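Local coordinates for brain-specific angiogenesis inhibitor 1-associated protein 2-like protein 2 (Mus musculus, PDB 3OK8) that binds phosphoinositides through its I-BAR (IMD) domain and induces planar or gently curved membrane structures, at residues 50-61 with 77-85. Numbering follows the deposited sequence. Where two conformers were deposited one is given.
Sequences AEVYFSAIQKIG and LVQMSDTQR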
loop_
_atom_site.group_PDB
_atom_site.type_symbol
_atom_site.label_atom_id
_atom_site.label_comp_id
_atom_site.label_asym_id
_atom_site.label_seq_id
_atom_site.Cartn_x
_atom_site.Cartn_y
_atom_site.Cartn_z
ATOM N N ALA A 50 1.007 -8.486 5.253
ATOM C CA ALA A 50 1.990 -7.713 6.007
ATOM C C ALA A 50 2.013 -8.147 7.459
ATOM O O ALA A 50 3.077 -8.359 8.027
ATOM C CB ALA A 50 1.703 -6.214 5.917
ATOM N N GLU A 51 0.837 -8.275 8.061
ATOM C CA GLU A 51 0.747 -8.657 9.454
ATOM C C GLU A 51 1.345 -10.048 9.722
ATOM O O GLU A 51 1.965 -10.271 10.764
ATOM C CB GLU A 51 -0.705 -8.568 9.922
ATOM C CG GLU A 51 -0.941 -9.008 11.357
ATOM C CD GLU A 51 -0.490 -7.980 12.389
ATOM O OE1 GLU A 51 -0.436 -6.769 12.062
ATOM O OE2 GLU A 51 -0.206 -8.391 13.537
ATOM N N VAL A 52 1.173 -10.972 8.780
ATOM C CA VAL A 52 1.709 -12.321 8.944
ATOM C C VAL A 52 3.223 -12.313 8.749
ATOM O O VAL A 52 3.960 -12.955 9.493
ATOM C CB VAL A 52 1.043 -13.355 8.003
ATOM C CG1 VAL A 52 -0.425 -13.533 8.359
ATOM C CG2 VAL A 52 1.176 -12.936 6.549
ATOM N N TYR A 53 3.689 -11.575 7.751
ATOM C CA TYR A 53 5.119 -11.381 7.573
ATOM C C TYR A 53 5.819 -10.789 8.803
ATOM O O TYR A 53 6.834 -11.318 9.284
ATOM C CB TYR A 53 5.368 -10.471 6.386
ATOM C CG TYR A 53 6.827 -10.305 6.052
ATOM C CD1 TYR A 53 7.553 -9.205 6.514
ATOM C CD2 TYR A 53 7.476 -11.235 5.255
ATOM C CE1 TYR A 53 8.895 -9.051 6.185
ATOM C CE2 TYR A 53 8.807 -11.089 4.916
ATOM C CZ TYR A 53 9.516 -10.008 5.388
ATOM O OH TYR A 53 10.841 -9.897 5.033
ATOM N N PHE A 54 5.303 -9.680 9.312
ATOM C CA PHE A 54 5.991 -9.032 10.430
ATOM C C PHE A 54 5.800 -9.746 11.768
ATOM O O PHE A 54 6.636 -9.637 12.662
ATOM C CB PHE A 54 5.711 -7.532 10.488
ATOM C CG PHE A 54 6.598 -6.743 9.566
ATOM C CD1 PHE A 54 7.919 -6.483 9.906
ATOM C CD2 PHE A 54 6.140 -6.318 8.336
ATOM C CE1 PHE A 54 8.761 -5.776 9.044
ATOM C CE2 PHE A 54 6.971 -5.603 7.475
ATOM C CZ PHE A 54 8.278 -5.336 7.829
ATOM N N SER A 55 4.709 -10.483 11.897
ATOM C CA SER A 55 4.490 -11.340 13.045
ATOM C C SER A 55 5.581 -12.407 13.084
ATOM O O SER A 55 5.977 -12.888 14.147
ATOM C CB SER A 55 3.118 -11.994 12.926
ATOM O OG SER A 55 3.055 -13.183 13.674
ATOM N N ALA A 56 6.061 -12.781 11.904
ATOM C CA ALA A 56 7.117 -13.780 11.810
ATOM C C ALA A 56 8.461 -13.124 12.069
ATOM O O ALA A 56 9.344 -13.746 12.643
ATOM C CB ALA A 56 7.104 -14.480 10.461
ATOM N N ILE A 57 8.627 -11.862 11.676
ATOM C CA ILE A 57 9.844 -11.164 12.066
ATOM C C ILE A 57 9.882 -10.979 13.578
ATOM O O ILE A 57 10.931 -11.128 14.188
ATOM C CB ILE A 57 10.031 -9.800 11.418
ATOM C CG1 ILE A 57 10.920 -9.911 10.180
ATOM C CG2 ILE A 57 10.748 -8.881 12.407
ATOM C CD1 ILE A 57 10.205 -10.327 8.943
ATOM N N GLN A 58 8.739 -10.665 14.180
ATOM C CA GLN A 58 8.637 -10.568 15.634
ATOM C C GLN A 58 9.143 -11.852 16.321
ATOM O O GLN A 58 9.926 -11.776 17.274
ATOM C CB GLN A 58 7.197 -10.241 16.038
ATOM C CG GLN A 58 6.986 -9.925 17.494
ATOM C CD GLN A 58 5.519 -9.779 17.828
ATOM O OE1 GLN A 58 4.932 -10.661 18.455
ATOM N NE2 GLN A 58 4.905 -8.668 17.394
ATOM N N LYS A 59 8.729 -13.021 15.830
ATOM C CA LYS A 59 9.205 -14.302 16.394
ATOM C C LYS A 59 10.714 -14.536 16.302
ATOM O O LYS A 59 11.347 -14.878 17.297
ATOM C CB LYS A 59 8.456 -15.505 15.828
ATOM C CG LYS A 59 7.377 -15.988 16.753
ATOM C CD LYS A 59 6.698 -14.781 17.387
ATOM C CE LYS A 59 5.699 -15.181 18.466
ATOM N NZ LYS A 59 5.106 -13.996 19.164
ATOM N N ILE A 60 11.284 -14.378 15.115
ATOM C CA ILE A 60 12.729 -14.307 14.981
ATOM C C ILE A 60 13.346 -13.302 15.973
ATOM O O ILE A 60 14.334 -13.609 16.631
ATOM C CB ILE A 60 13.142 -13.964 13.545
ATOM C CG1 ILE A 60 12.645 -15.056 12.589
ATOM C CG2 ILE A 60 14.640 -13.776 13.457
ATOM C CD1 ILE A 60 13.023 -14.858 11.120
ATOM N N GLY A 61 12.765 -12.110 16.098
ATOM C CA GLY A 61 13.253 -11.150 17.078
ATOM C C GLY A 61 13.192 -11.623 18.522
ATOM O O GLY A 61 14.113 -11.385 19.311
ATOM N N LEU A 77 14.386 -5.986 15.708
ATOM C CA LEU A 77 13.431 -6.727 14.884
ATOM C C LEU A 77 12.015 -6.660 15.449
ATOM O O LEU A 77 11.033 -6.557 14.712
ATOM C CB LEU A 77 13.867 -8.194 14.746
ATOM C CG LEU A 77 15.202 -8.411 14.029
ATOM C CD1 LEU A 77 15.783 -9.834 14.313
ATOM C CD2 LEU A 77 15.039 -8.187 12.533
ATOM N N VAL A 78 11.923 -6.736 16.764
ATOM C CA VAL A 78 10.652 -6.679 17.460
ATOM C C VAL A 78 10.037 -5.298 17.261
ATOM O O VAL A 78 8.821 -5.169 17.097
ATOM C CB VAL A 78 10.838 -7.015 18.967
ATOM C CG1 VAL A 78 9.592 -6.688 19.771
ATOM C CG2 VAL A 78 11.188 -8.490 19.123
ATOM N N GLN A 79 10.867 -4.260 17.235
ATOM C CA GLN A 79 10.298 -2.926 17.027
ATOM C C GLN A 79 10.113 -2.552 15.564
ATOM O O GLN A 79 9.564 -1.507 15.248
ATOM C CB GLN A 79 11.034 -1.829 17.801
ATOM C CG GLN A 79 12.531 -1.869 17.789
ATOM C CD GLN A 79 13.106 -0.831 18.740
ATOM O OE1 GLN A 79 12.729 0.341 18.684
ATOM N NE2 GLN A 79 14.011 -1.256 19.624
ATOM N N MET A 80 10.561 -3.417 14.669
ATOM C CA MET A 80 10.249 -3.249 13.267
ATOM C C MET A 80 8.842 -3.754 13.031
ATOM O O MET A 80 8.051 -3.106 12.343
ATOM C CB MET A 80 11.238 -3.997 12.388
ATOM C CG MET A 80 12.570 -3.308 12.198
ATOM S SD MET A 80 13.736 -4.387 11.330
ATOM C CE MET A 80 15.068 -3.241 10.995
ATOM N N SER A 81 8.520 -4.908 13.602
ATOM C CA SER A 81 7.158 -5.419 13.503
ATOM C C SER A 81 6.175 -4.475 14.199
ATOM O O SER A 81 5.114 -4.175 13.660
ATOM C CB SER A 81 7.033 -6.823 14.083
ATOM O OG SER A 81 7.002 -6.780 15.499
ATOM N N ASP A 82 6.516 -4.018 15.398
ATOM C CA ASP A 82 5.688 -3.031 16.085
ATOM C C ASP A 82 5.410 -1.811 15.204
ATOM O O ASP A 82 4.272 -1.337 15.142
ATOM C CB ASP A 82 6.331 -2.609 17.409
ATOM C CG ASP A 82 6.315 -3.721 18.438
ATOM O OD1 ASP A 82 5.749 -4.800 18.137
ATOM O OD2 ASP A 82 6.867 -3.519 19.544
ATOM N N THR A 83 6.441 -1.316 14.520
ATOM C CA THR A 83 6.291 -0.164 13.622
ATOM C C THR A 83 5.336 -0.450 12.478
ATOM O O THR A 83 4.458 0.366 12.170
ATOM C CB THR A 83 7.623 0.252 12.984
ATOM O OG1 THR A 83 8.555 0.592 14.012
ATOM C CG2 THR A 83 7.430 1.469 12.055
ATOM N N GLN A 84 5.526 -1.597 11.833
ATOM C CA GLN A 84 4.660 -1.967 10.739
ATOM C C GLN A 84 3.232 -2.064 11.272
ATOM O O GLN A 84 2.292 -1.577 10.642
ATOM C CB GLN A 84 5.131 -3.260 10.065
ATOM C CG GLN A 84 4.155 -3.794 9.009
ATOM C CD GLN A 84 2.969 -4.491 9.647
ATOM O OE1 GLN A 84 1.905 -4.634 9.037
ATOM N NE2 GLN A 84 3.148 -4.929 10.895
ATOM N N ARG A 85 3.051 -2.647 12.456
ATOM C CA ARG A 85 1.709 -2.702 13.031
ATOM C C ARG A 85 1.091 -1.306 13.130
ATOM O O ARG A 85 -0.077 -1.122 12.816
ATOM C CB ARG A 85 1.714 -3.385 14.389
ATOM C CG ARG A 85 0.330 -3.681 14.928
ATOM C CD ARG A 85 0.385 -4.699 16.068
ATOM N NE ARG A 85 1.246 -4.283 17.177
ATOM C CZ ARG A 85 2.382 -4.890 17.521
ATOM N NH1 ARG A 85 3.087 -4.443 18.550
ATOM N NH2 ARG A 85 2.814 -5.949 16.843
#
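Q84 CB covers one face of the F54 ring, 3.9 Å from the ring centroid in a CH-pi contact, and its CG comes to 3.3 Å from F54 CD2 at the rim. With CG anti to the backbone N (chi1 173°) and a bend at chi2, the chain carries its amide on past the ring, the two planes 4° apart; OE1 ends against A50 CB and NE2 beside F54 CB. The ring's opposite face carries Y53 CD1 from its own helix. Packing is also close around S81, whose small side chain brings its CB to 3.2 Å from F54 O, and at G61, where the bare CA sits 3.8 Å from L77 CB and V78 CG2 meets the glycine backbone. Between these two points I57 CG2 lies 3.3 Å from L77 O, with L77 CB as its apolar neighbour. These antiparallel helices, the axes of the segments approaching to 7.8 Å, belong to the three-helix bundle of the I-BAR domain, near the turn joining helix 5-66 to helix 71-147. L32 and L189 of the second subunit pack on I57 and I60. Along the flank of E51, Q58, D82 and R85 contacts are longer and polar. The extended Q58 sends NE2 to S81 OG in a weak hydrogen bond, long (3.4 Å) but nearly straight (166°), while S81 OG itself is tied to V78 O. In the modelled R85 conformer, Q58 NE2 also sits at the guanidinium edge, two donors merely touching.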